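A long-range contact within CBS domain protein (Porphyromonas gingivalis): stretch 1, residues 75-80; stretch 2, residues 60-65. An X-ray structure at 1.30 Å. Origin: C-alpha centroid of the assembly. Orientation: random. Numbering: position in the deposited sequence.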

# COMPACT_ATOMS: atom_id res chain seq x y z
N GLN A 75 -4.87 -3.69 2.22
CA GLN A 75 -5.23 -4.29 3.49
C GLN A 75 -3.95 -4.45 4.33
O GLN A 75 -2.91 -4.91 3.82
CB GLN A 75 -5.87 -5.66 3.27
CG GLN A 75 -6.26 -6.40 4.57
CD GLN A 75 -6.95 -7.71 4.24
OE1 GLN A 75 -7.63 -7.82 3.21
NE2 GLN A 75 -6.83 -8.68 5.11
N VAL A 76 -4.03 -4.07 5.61
CA VAL A 76 -2.88 -4.30 6.51
C VAL A 76 -2.89 -5.78 6.86
O VAL A 76 -3.80 -6.24 7.54
CB VAL A 76 -2.98 -3.45 7.79
CG1 VAL A 76 -1.87 -3.82 8.77
CG2 VAL A 76 -2.88 -2.00 7.42
N THR A 77 -1.87 -6.51 6.40
CA THR A 77 -1.84 -7.95 6.68
C THR A 77 -0.93 -8.30 7.85
O THR A 77 -1.12 -9.34 8.47
CB THR A 77 -1.40 -8.73 5.44
OG1 THR A 77 -0.16 -8.17 4.98
CG2 THR A 77 -2.50 -8.65 4.36
N GLN A 78 0.06 -7.46 8.14
CA GLN A 78 0.95 -7.71 9.30
C GLN A 78 1.37 -6.40 9.92
O GLN A 78 1.60 -5.40 9.22
CB GLN A 78 2.22 -8.45 8.88
CG GLN A 78 1.96 -9.83 8.29
CD GLN A 78 3.26 -10.58 8.11
OE1 GLN A 78 4.01 -10.80 9.09
NE2 GLN A 78 3.55 -10.97 6.89
N MSE A 79 1.49 -6.42 11.26
CA MSE A 79 2.07 -5.33 12.02
C MSE A 79 3.04 -5.91 13.01
O MSE A 79 2.87 -7.07 13.41
CB MSE A 79 1.01 -4.55 12.83
CG MSE A 79 0.08 -3.73 11.93
SE MSE A 79 -1.13 -2.58 12.88
CE MSE A 79 0.17 -1.38 13.66
N ASP A 80 4.02 -5.12 13.42
CA ASP A 80 4.79 -5.45 14.64
C ASP A 80 4.06 -4.76 15.80
O ASP A 80 2.83 -4.53 15.68
CB ASP A 80 6.29 -5.16 14.48
CG ASP A 80 6.61 -3.72 14.15
OD1 ASP A 80 5.80 -2.81 14.46
OD2 ASP A 80 7.72 -3.51 13.59
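Stretch 2, residues 60-65: LPHVGD

Stretch 2 packs as an irregular segment, with no helix or strand of its own, along residues 75-79, the last part of a strand that begins earlier in the chain. The two stretches, whose touching residues are 10 or more positions apart in one chain, run in roughly opposite directions: Pro61 lies by Met79, Val63 beside Val76 with their CA atoms 5.1 Å apart, and Asp65 reaches Val76 and Gln75. The contact buries 391 Å² counted over both sides, and Val76 and Met79, whose CA-to-CB bonds point toward stretch 2, supply most of the strand's share.

Leu60 stands clear of the strand. The contact starts at Pro61, in an extended conformation (phi/psi -85/157), with its CA-to-CB bond toward the strand. Its ring, puckered C-gamma endo, meets the selenomethionine at position 79, where Met79 CE lies 3.8 Å from Pro61 CG. The same side chain brings Met79 SE to 3.4 Å from Pro61 O, so the long, unbranched residue covers backbone as well as ring.

His62 is also extended (-131/156), but its CA-to-CB bond points away and it contributes mainly backbone. Met79 SE lies 3.6 Å from His62 CA, and His62 O approaches Val76 CB at 3.6 Å. Here the chain enters a type II turn from His62 to Asp65, closed by Asp65 N donating to His62 O at 3.1 Å. A second bond braces it: His62 N donates to the side chain of Asp65, with OD2 2.9 Å away.

Val63, at -57/137, occupies the second position of the turn. Its CA-to-CB bond points sideways, yet the branched side chain still packs well: Val63 CG2 is 3.8 Å from Met79 CG, and Val63 CG1 is 3.8 Å from Thr77 O. Although exposed in the assembly, this valine has 68 Å² covered by the strand.

Gly64 takes the third position with a positive phi (96/-15). A CB here would jam against the carbonyl oxygen of Val63, so the backbone alone calls for glycine. Its amide turns to the strand, and Gly64 N donates to Val76 O at 2.9 Å and a nearly straight 171°.

Asp65 returns to extended angles (-66/149) and completes the pairing: Val76 N donates to Asp65 O at 2.9 Å and 161°. That carbonyl also receives a CA-H...O contact from Gln75 CA at 3.2 Å. The rule to read is economical: one strand residue, Val76, uses both its amide and its carbonyl to hold the end of a turn, while Met79 packs against Pro61 and the first half of the turn, His62 and Val63.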

# COMPACT_ATOMS: atom_id res chain seq x y z
N LEU A 60 -4.97 5.37 13.95
CA LEU A 60 -3.93 4.37 14.17
C LEU A 60 -4.39 3.05 13.54
O LEU A 60 -5.57 2.69 13.66
CB LEU A 60 -3.67 4.18 15.67
CG LEU A 60 -2.66 5.20 16.24
CD1 LEU A 60 -3.27 6.60 16.36
CD2 LEU A 60 -2.18 4.70 17.59
N PRO A 61 -3.49 2.33 12.88
CA PRO A 61 -3.87 1.12 12.15
C PRO A 61 -3.94 -0.15 13.00
O PRO A 61 -3.28 -0.26 14.07
CB PRO A 61 -2.75 0.96 11.11
CG PRO A 61 -1.55 1.54 11.85
CD PRO A 61 -2.09 2.75 12.62
N HIS A 62 -4.71 -1.11 12.49
CA HIS A 62 -4.74 -2.46 13.03
C HIS A 62 -4.60 -3.45 11.88
O HIS A 62 -5.00 -3.18 10.74
CB HIS A 62 -6.10 -2.76 13.70
CG HIS A 62 -6.29 -2.09 15.04
ND1 HIS A 62 -6.78 -0.80 15.16
CD2 HIS A 62 -6.09 -2.54 16.30
CE1 HIS A 62 -6.85 -0.48 16.45
NE2 HIS A 62 -6.43 -1.52 17.17
N VAL A 63 -4.11 -4.64 12.22
CA VAL A 63 -4.19 -5.75 11.26
C VAL A 63 -5.65 -5.97 10.86
O VAL A 63 -6.59 -5.93 11.68
CB VAL A 63 -3.60 -7.04 11.90
CG1 VAL A 63 -3.81 -8.25 10.95
CG2 VAL A 63 -2.11 -6.84 12.18
N GLY A 64 -5.86 -6.18 9.55
CA GLY A 64 -7.20 -6.36 9.01
C GLY A 64 -7.84 -5.10 8.46
O GLY A 64 -8.84 -5.16 7.76
N ASP A 65 -7.28 -3.94 8.77
CA ASP A 65 -7.84 -2.71 8.25
C ASP A 65 -7.68 -2.68 6.72
O ASP A 65 -6.68 -3.18 6.17
CB ASP A 65 -7.10 -1.50 8.81
CG ASP A 65 -7.44 -1.20 10.27
OD1 ASP A 65 -8.24 -1.93 10.87
OD2 ASP A 65 -6.84 -0.21 10.78